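Local coordinates for protein lactaldehyde dehydrogenase (Methanocaldococcus jannaschii, PDB 3PQA) that oxidises lactaldehyde to lactate with NAD, which it prefers over NADP, for coenzyme F420 biosynthesis, working as a homotetramer of the aldehyde dehydrogenase family, at residues K300-G305 and T312-L317; E321-V326 and A349-T354. One frame throughout, in Å; residues are numbered along the deposited sequence.

Contact 1: residues K300-G305 and T312-L317; sequences KVLNVG and TDVGPL
Residues 300-305 and 312-317 meet in a short parallel backbone bridge, Val-304 beside Val-314, with Asp-313 reaching across to Asn-303; both segments lie in the long loop between helix 288-300 and helix 320-335. The register climbs in step, 303 with 313, 304 with 314 and 305 with 315, and the CA atoms of Val-304 and Val-314 lie 4.6 Å apart. Bonding follows the parallel pattern: Val-314 N donates to Asn-303 O at 2.9 Å, and Val-314 O accepts from Gly-305 N at 2.9 Å. The end-to-end directions diverge by 59°, consistent with a bridge that goes no further. Asn-303 O also receives Asp-313 N at 2.7 Å, in the carbonyl plane on a lone pair, whereas Val-314 N comes in tilted from that plane.

With CG anti to its carbonyl carbon (chi1 -66°), Asp-313 points its carboxylate back at Asn-303. There OD2 accepts Asn-303 N at 2.8 Å through its anti lone pair, in a bond bent only 4° from straight. The Asn-303 amide lies nearly parallel to this carboxylate but set off to one side of its plane, and sends ND2 to the carbonyl of Lys-311. Leu-302 crosses Asp-313 at about a right angle and brings CD1 to 4.2 Å from Val-314 CG2. Beside Gly-305, Thr-312 CG2 approaches the O of that glycine, while its OG1 bonds to Asn-306 O.

Replacing Asp-313 by alanine removes the carboxylate, which would probably leave Asn-303 N without this partner and let residues 302-303 move more easily against 312-313. Asn-303 thus has both backbone polar groups engaged by the opposing segment, N by a side chain and O by two amides, and its N-H probably tempers the negative charge on Asp-313.

Contact 2: residues E321-V326 and A349-T354; sequences EHAEWV and ALFYPT
Phe-351, on strand 350-357, sets its ring against Ala-323 and Val-326 of helix 320-335, and no hydrogen bond crosses between these two segments. The tight part is a CH-pi contact: Val-326 CG1 stands 3.9 Å from the Phe-351 ring centroid, 25° off the normal. It is displaced toward the rim, where its distance to CE2 of Phe-351 is 3.6 Å. Val-326 holds CG1 there by turning it anti to its backbone N (chi1 172°), while its CG2 covers a face of the His-322 ring. At the edge of the Phe-351 ring, near its plane, Ala-323 O comes within 3.6 Å of CE2. Beside it the small Ala-323 side chain lets the backbones draw close, CB lying 3.8 Å from Ala-349 CA.

All four touching residues are buried. By contrast, the side chains of the exposed Glu-321 and Trp-325 stay more than 8 Å from the other segment. Val-373 of strand 373-379 touches both Val-326 and Phe-351, carrying the apolar layer across the neighbouring strand. Helix-on-sheet packing, over a mixed sheet where strand 350-357 is parallel to 373-379 but antiparallel to 339-342, belongs to the alpha/beta catalytic domain of aldehyde dehydrogenases.

Overall arrangement
After helix 288-300 the chain enters a long loop, and contact 1 closes it on itself across only six intervening residues. Residues 312-317 then lead into helix 320-335, whose first turns form contact 2 with residues 349-354, closing a 22-residue excursion through the rest of the helix and strands 339-342 and 346-347. The two closures follow in series, neither nested nor crossed, with centres 12 Å apart. They also touch: Leu-317 N probably hydrogen-bonds Ala-349 O at 2.9 Å, and Val-304 CG2 packs 3.6 Å from Pro-353 CD. Strand 350-357 takes Val-304 of contact 1 on one side and the helix of contact 2 on the other, while Leu-317 touches the helix directly.

Contact 1: residues K300-G305 and T312-L317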
ATOM      1  N   LYS B 300     -14.454 -38.949  21.915  1.00 21.78           N
ATOM      2  CA  LYS B 300     -15.235 -39.708  22.910  1.00 24.19           C
ATOM      3  C   LYS B 300     -15.550 -38.982  24.206  1.00 23.56           C
ATOM      4  O   LYS B 300     -16.594 -39.215  24.815  1.00 24.29           O
ATOM      5  CB  LYS B 300     -14.475 -40.978  23.307  1.00 27.25           C
ATOM      6  CG  LYS B 300     -14.753 -42.160  22.462  1.00 30.61           C
ATOM      7  CD  LYS B 300     -14.109 -43.389  23.094  1.00 28.74           C
ATOM      8  CE  LYS B 300     -14.294 -44.610  22.216  1.00 31.24           C
ATOM      9  NZ  LYS B 300     -13.521 -45.762  22.752  1.00 29.43           N
ATOM     10  N   VAL B 301     -14.622 -38.143  24.650  1.00 22.88           N
ATOM     11  CA  VAL B 301     -14.710 -37.535  25.972  1.00 22.60           C
ATOM     12  C   VAL B 301     -15.335 -36.137  25.940  1.00 21.80           C
ATOM     13  O   VAL B 301     -15.421 -35.476  26.967  1.00 22.21           O
ATOM     14  CB  VAL B 301     -13.331 -37.531  26.702  1.00 23.09           C
ATOM     15  CG1 VAL B 301     -12.800 -38.956  26.844  1.00 23.95           C
ATOM     16  CG2 VAL B 301     -12.327 -36.638  25.982  1.00 23.97           C
ATOM     17  N   LEU B 302     -15.773 -35.699  24.757  1.00 20.55           N
ATOM     18  CA  LEU B 302     -16.468 -34.416  24.633  1.00 19.39           C
ATOM     19  C   LEU B 302     -17.799 -34.440  25.379  1.00 19.18           C
ATOM     20  O   LEU B 302     -18.501 -35.450  25.382  1.00 18.85           O
ATOM     21  CB  LEU B 302     -16.680 -34.034  23.165  1.00 19.49           C
ATOM     22  CG  LEU B 302     -15.452 -33.816  22.268  1.00 19.50           C
ATOM     23  CD1 LEU B 302     -15.901 -33.691  20.808  1.00 19.46           C
ATOM     24  CD2 LEU B 302     -14.621 -32.591  22.686  1.00 19.50           C
ATOM     25  N   ASN B 303     -18.118 -33.331  26.033  1.00 19.87           N
ATOM     26  CA  ASN B 303     -19.387 -33.208  26.728  1.00 20.54           C
ATOM     27  C   ASN B 303     -20.449 -32.636  25.806  1.00 19.45           C
ATOM     28  O   ASN B 303     -20.379 -31.473  25.367  1.00 19.27           O
ATOM     29  CB  ASN B 303     -19.253 -32.379  28.014  1.00 23.12           C
ATOM     30  CG  ASN B 303     -18.323 -33.018  29.030  1.00 25.13           C
ATOM     31  OD1 ASN B 303     -18.408 -34.216  29.310  1.00 23.47           O
ATOM     32  ND2 ASN B 303     -17.435 -32.212  29.602  1.00 23.51           N
ATOM     33  N   VAL B 304     -21.434 -33.477  25.522  1.00 19.02           N
ATOM     34  CA  VAL B 304     -22.520 -33.161  24.622  1.00 19.31           C
ATOM     35  C   VAL B 304     -23.750 -32.873  25.473  1.00 19.46           C
ATOM     36  O   VAL B 304     -24.162 -33.704  26.270  1.00 19.66           O
ATOM     37  CB  VAL B 304     -22.786 -34.352  23.672  1.00 19.07           C
ATOM     38  CG1 VAL B 304     -23.841 -33.999  22.626  1.00 19.06           C
ATOM     39  CG2 VAL B 304     -21.478 -34.810  23.013  1.00 19.09           C
ATOM     40  N   GLY B 305     -24.340 -31.692  25.320  1.00 18.67           N
ATOM     41  CA  GLY B 305     -25.481 -31.350  26.160  1.00 17.64           C
ATOM     42  C   GLY B 305     -25.938 -29.911  26.078  1.00 16.82           C
ATOM     43  O   GLY B 305     -25.801 -29.268  25.032  1.00 16.44           O
ATOM     44  N   THR B 312     -20.314 -27.822  28.873  1.00 21.42           N
ATOM     45  CA  THR B 312     -20.711 -28.357  27.568  1.00 20.11           C
ATOM     46  C   THR B 312     -19.703 -28.009  26.466  1.00 19.70           C
ATOM     47  O   THR B 312     -19.321 -26.845  26.299  1.00 19.93           O
ATOM     48  CB  THR B 312     -22.133 -27.908  27.177  1.00 19.24           C
ATOM     49  OG1 THR B 312     -23.090 -28.516  28.063  1.00 19.19           O
ATOM     50  CG2 THR B 312     -22.460 -28.312  25.749  1.00 19.07           C
ATOM     51  N   ASP B 313     -19.268 -29.029  25.732  1.00 19.05           N
ATOM     52  CA  ASP B 313     -18.372 -28.842  24.590  1.00 18.81           C
ATOM     53  C   ASP B 313     -19.160 -28.738  23.297  1.00 18.10           C
ATOM     54  O   ASP B 313     -18.792 -27.969  22.417  1.00 17.31           O
ATOM     55  CB  ASP B 313     -17.397 -30.012  24.469  1.00 19.79           C
ATOM     56  CG  ASP B 313     -16.430 -30.092  25.629  1.00 19.57           C
ATOM     57  OD1 ASP B 313     -15.802 -29.064  25.964  1.00 19.92           O
ATOM     58  OD2 ASP B 313     -16.288 -31.191  26.195  1.00 19.92           O
ATOM     59  N   VAL B 314     -20.235 -29.526  23.194  1.00 17.28           N
ATOM     60  CA  VAL B 314     -21.046 -29.635  21.975  1.00 16.64           C
ATOM     61  C   VAL B 314     -22.536 -29.518  22.298  1.00 16.21           C
ATOM     62  O   VAL B 314     -23.086 -30.348  23.034  1.00 16.41           O
ATOM     63  CB  VAL B 314     -20.803 -31.000  21.248  1.00 16.61           C
ATOM     64  CG1 VAL B 314     -21.632 -31.098  19.955  1.00 16.48           C
ATOM     65  CG2 VAL B 314     -19.331 -31.194  20.964  1.00 16.48           C
ATOM     66  N   GLY B 315     -23.176 -28.484  21.754  1.00 15.41           N
ATOM     67  CA  GLY B 315     -24.624 -28.313  21.887  1.00 14.89           C
ATOM     68  C   GLY B 315     -25.386 -28.904  20.711  1.00 14.28           C
ATOM     69  O   GLY B 315     -24.815 -29.634  19.886  1.00 14.61           O
ATOM     70  N   PRO B 316     -26.686 -28.591  20.613  1.00 14.85           N
ATOM     71  CA  PRO B 316     -27.504 -29.159  19.549  1.00 15.46           C
ATOM     72  C   PRO B 316     -27.269 -28.502  18.179  1.00 15.95           C
ATOM     73  O   PRO B 316     -26.706 -27.397  18.098  1.00 15.90           O
ATOM     74  CB  PRO B 316     -28.918 -28.832  20.013  1.00 15.58           C
ATOM     75  CG  PRO B 316     -28.753 -27.498  20.701  1.00 16.11           C
ATOM     76  CD  PRO B 316     -27.435 -27.610  21.425  1.00 15.48           C
ATOM     77  N   LEU B 317     -27.706 -29.189  17.128  1.00 16.33           N
ATOM     78  CA  LEU B 317     -27.858 -28.578  15.811  1.00 16.69           C
ATOM     79  C   LEU B 317     -29.032 -27.594  15.837  1.00 16.38           C
ATOM     80  O   LEU B 317     -29.857 -27.619  16.754  1.00 16.04           O
ATOM     81  CB  LEU B 317     -28.055 -29.648  14.734  1.00 17.31           C
ATOM     82  CG  LEU B 317     -26.907 -30.660  14.593  1.00 17.48           C
ATOM     83  CD1 LEU B 317     -27.218 -31.656  13.492  1.00 17.36           C
ATOM     84  CD2 LEU B 317     -25.586 -29.938  14.306  1.00 17.33           C
TER

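Contact 2: residues E321-V326 and A349-T354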
ATOM      1  N   GLU B 321     -35.233 -30.724  12.094  1.00 21.20           N
ATOM      2  CA  GLU B 321     -35.264 -30.942  10.638  1.00 22.77           C
ATOM      3  C   GLU B 321     -33.859 -31.206  10.082  1.00 21.67           C
ATOM      4  O   GLU B 321     -33.638 -32.169   9.338  1.00 21.14           O
ATOM      5  CB  GLU B 321     -35.879 -29.735   9.913  1.00 26.26           C
ATOM      6  CG  GLU B 321     -36.438 -30.063   8.524  1.00 27.32           C
ATOM      7  CD  GLU B 321     -36.578 -28.855   7.586  1.00 27.16           C
ATOM      8  OE1 GLU B 321     -36.961 -27.744   8.027  1.00 27.55           O
ATOM      9  OE2 GLU B 321     -36.327 -29.029   6.375  1.00 27.64           O
ATOM     10  N   HIS B 322     -32.914 -30.352  10.455  1.00 21.58           N
ATOM     11  CA  HIS B 322     -31.559 -30.511   9.979  1.00 22.91           C
ATOM     12  C   HIS B 322     -30.930 -31.787  10.531  1.00 19.88           C
ATOM     13  O   HIS B 322     -30.312 -32.540   9.803  1.00 19.30           O
ATOM     14  CB  HIS B 322     -30.703 -29.289  10.316  1.00 29.39           C
ATOM     15  CG  HIS B 322     -29.345 -29.357   9.715  1.00 30.64           C
ATOM     16  ND1 HIS B 322     -29.151 -29.494   8.362  1.00 30.31           N
ATOM     17  CD2 HIS B 322     -28.116 -29.360  10.277  1.00 30.31           C
ATOM     18  CE1 HIS B 322     -27.858 -29.582   8.115  1.00 30.67           C
ATOM     19  NE2 HIS B 322     -27.209 -29.491   9.259  1.00 30.65           N
ATOM     20  N   ALA B 323     -31.112 -32.021  11.821  1.00 19.28           N
ATOM     21  CA  ALA B 323     -30.577 -33.212  12.482  1.00 20.21           C
ATOM     22  C   ALA B 323     -31.079 -34.506  11.822  1.00 20.90           C
ATOM     23  O   ALA B 323     -30.315 -35.455  11.653  1.00 20.67           O
ATOM     24  CB  ALA B 323     -30.928 -33.188  13.959  1.00 19.93           C
ATOM     25  N   GLU B 324     -32.356 -34.523  11.440  1.00 21.63           N
ATOM     26  CA  GLU B 324     -32.968 -35.681  10.783  1.00 22.70           C
ATOM     27  C   GLU B 324     -32.355 -35.892   9.408  1.00 21.53           C
ATOM     28  O   GLU B 324     -32.067 -37.016   9.012  1.00 21.11           O
ATOM     29  CB  GLU B 324     -34.492 -35.507  10.667  1.00 24.80           C
ATOM     30  CG  GLU B 324     -35.215 -35.533  12.013  1.00 27.52           C
ATOM     31  CD  GLU B 324     -36.699 -35.160  11.930  1.00 25.82           C
ATOM     32  OE1 GLU B 324     -37.098 -34.411  11.006  1.00 27.63           O
ATOM     33  OE2 GLU B 324     -37.462 -35.611  12.814  1.00 27.68           O
ATOM     34  N   TRP B 325     -32.153 -34.797   8.681  1.00 20.79           N
ATOM     35  CA  TRP B 325     -31.488 -34.859   7.400  1.00 20.85           C
ATOM     36  C   TRP B 325     -30.063 -35.415   7.561  1.00 19.95           C
ATOM     37  O   TRP B 325     -29.655 -36.289   6.801  1.00 19.19           O
ATOM     38  CB  TRP B 325     -31.479 -33.486   6.731  1.00 21.91           C
ATOM     39  CG  TRP B 325     -30.718 -33.454   5.452  1.00 22.18           C
ATOM     40  CD1 TRP B 325     -31.158 -33.853   4.219  1.00 22.12           C
ATOM     41  CD2 TRP B 325     -29.368 -32.998   5.271  1.00 22.13           C
ATOM     42  NE1 TRP B 325     -30.164 -33.668   3.282  1.00 22.22           N
ATOM     43  CE2 TRP B 325     -29.057 -33.144   3.901  1.00 22.14           C
ATOM     44  CE3 TRP B 325     -28.398 -32.473   6.133  1.00 22.09           C
ATOM     45  CZ2 TRP B 325     -27.804 -32.789   3.371  1.00 22.14           C
ATOM     46  CZ3 TRP B 325     -27.151 -32.116   5.604  1.00 22.04           C
ATOM     47  CH2 TRP B 325     -26.872 -32.275   4.237  1.00 22.01           C
ATOM     48  N   VAL B 326     -29.328 -34.922   8.559  1.00 19.76           N
ATOM     49  CA  VAL B 326     -27.946 -35.371   8.809  1.00 20.14           C
ATOM     50  C   VAL B 326     -27.907 -36.878   9.089  1.00 21.09           C
ATOM     51  O   VAL B 326     -27.028 -37.587   8.602  1.00 20.82           O
ATOM     52  CB  VAL B 326     -27.280 -34.590   9.970  1.00 19.95           C
ATOM     53  CG1 VAL B 326     -25.924 -35.198  10.335  1.00 19.54           C
ATOM     54  CG2 VAL B 326     -27.085 -33.127   9.587  1.00 19.51           C
ATOM     55  N   ALA B 349     -32.591 -32.658  18.250  1.00 23.00           N
ATOM     56  CA  ALA B 349     -31.597 -31.925  17.466  1.00 22.15           C
ATOM     57  C   ALA B 349     -30.160 -32.109  17.978  1.00 21.30           C
ATOM     58  O   ALA B 349     -29.202 -31.652  17.334  1.00 20.75           O
ATOM     59  CB  ALA B 349     -31.967 -30.446  17.381  1.00 21.64           C
ATOM     60  N   LEU B 350     -30.010 -32.768  19.125  1.00 20.33           N
ATOM     61  CA  LEU B 350     -28.690 -33.000  19.704  1.00 20.10           C
ATOM     62  C   LEU B 350     -27.987 -34.142  18.961  1.00 20.02           C
ATOM     63  O   LEU B 350     -28.341 -35.320  19.104  1.00 20.12           O
ATOM     64  CB  LEU B 350     -28.774 -33.254  21.215  1.00 20.32           C
ATOM     65  CG  LEU B 350     -27.465 -33.243  22.014  1.00 19.85           C
ATOM     66  CD1 LEU B 350     -26.773 -31.872  21.943  1.00 20.39           C
ATOM     67  CD2 LEU B 350     -27.699 -33.635  23.472  1.00 20.40           C
ATOM     68  N   PHE B 351     -27.003 -33.780  18.144  1.00 18.98           N
ATOM     69  CA  PHE B 351     -26.310 -34.756  17.316  1.00 18.58           C
ATOM     70  C   PHE B 351     -24.930 -35.040  17.884  1.00 18.29           C
ATOM     71  O   PHE B 351     -24.123 -34.123  18.068  1.00 18.05           O
ATOM     72  CB  PHE B 351     -26.213 -34.284  15.863  1.00 18.82           C
ATOM     73  CG  PHE B 351     -26.202 -35.411  14.871  1.00 19.45           C
ATOM     74  CD1 PHE B 351     -25.067 -36.195  14.703  1.00 18.88           C
ATOM     75  CD2 PHE B 351     -27.345 -35.708  14.129  1.00 18.89           C
ATOM     76  CE1 PHE B 351     -25.049 -37.245  13.802  1.00 19.51           C
ATOM     77  CE2 PHE B 351     -27.352 -36.775  13.234  1.00 19.51           C
ATOM     78  CZ  PHE B 351     -26.195 -37.545  13.064  1.00 18.94           C
ATOM     79  N   TYR B 352     -24.650 -36.315  18.142  1.00 18.01           N
ATOM     80  CA  TYR B 352     -23.402 -36.675  18.810  1.00 18.47           C
ATOM     81  C   TYR B 352     -22.217 -36.701  17.846  1.00 18.49           C
ATOM     82  O   TYR B 352     -22.390 -37.012  16.660  1.00 17.69           O
ATOM     83  CB  TYR B 352     -23.572 -38.007  19.567  1.00 19.09           C
ATOM     84  CG  TYR B 352     -24.454 -37.815  20.777  1.00 20.31           C
ATOM     85  CD1 TYR B 352     -25.841 -37.705  20.640  1.00 19.24           C
ATOM     86  CD2 TYR B 352     -23.902 -37.679  22.044  1.00 19.27           C
ATOM     87  CE1 TYR B 352     -26.655 -37.479  21.742  1.00 20.42           C
ATOM     88  CE2 TYR B 352     -24.705 -37.461  23.158  1.00 20.45           C
ATOM     89  CZ  TYR B 352     -26.081 -37.353  22.997  1.00 19.39           C
ATOM     90  OH  TYR B 352     -26.888 -37.144  24.093  1.00 20.52           O
ATOM     91  N   PRO B 353     -21.017 -36.347  18.345  1.00 18.91           N
ATOM     92  CA  PRO B 353     -19.800 -36.457  17.540  1.00 19.27           C
ATOM     93  C   PRO B 353     -19.752 -37.802  16.803  1.00 19.70           C
ATOM     94  O   PRO B 353     -19.854 -38.870  17.426  1.00 19.71           O
ATOM     95  CB  PRO B 353     -18.694 -36.322  18.586  1.00 19.12           C
ATOM     96  CG  PRO B 353     -19.271 -35.321  19.547  1.00 19.39           C
ATOM     97  CD  PRO B 353     -20.745 -35.697  19.642  1.00 19.07           C
ATOM     98  N   THR B 354     -19.641 -37.720  15.481  1.00 19.21           N
ATOM     99  CA  THR B 354     -19.756 -38.878  14.591  1.00 19.06           C
ATOM    100  C   THR B 354     -18.534 -38.931  13.667  1.00 18.74           C
ATOM    101  O   THR B 354     -18.149 -37.929  13.061  1.00 18.70           O
ATOM    102  CB  THR B 354     -21.083 -38.817  13.796  1.00 19.29           C
ATOM    103  OG1 THR B 354     -22.179 -38.941  14.712  1.00 19.11           O
ATOM    104  CG2 THR B 354     -21.174 -39.923  12.752  1.00 19.23           C
TER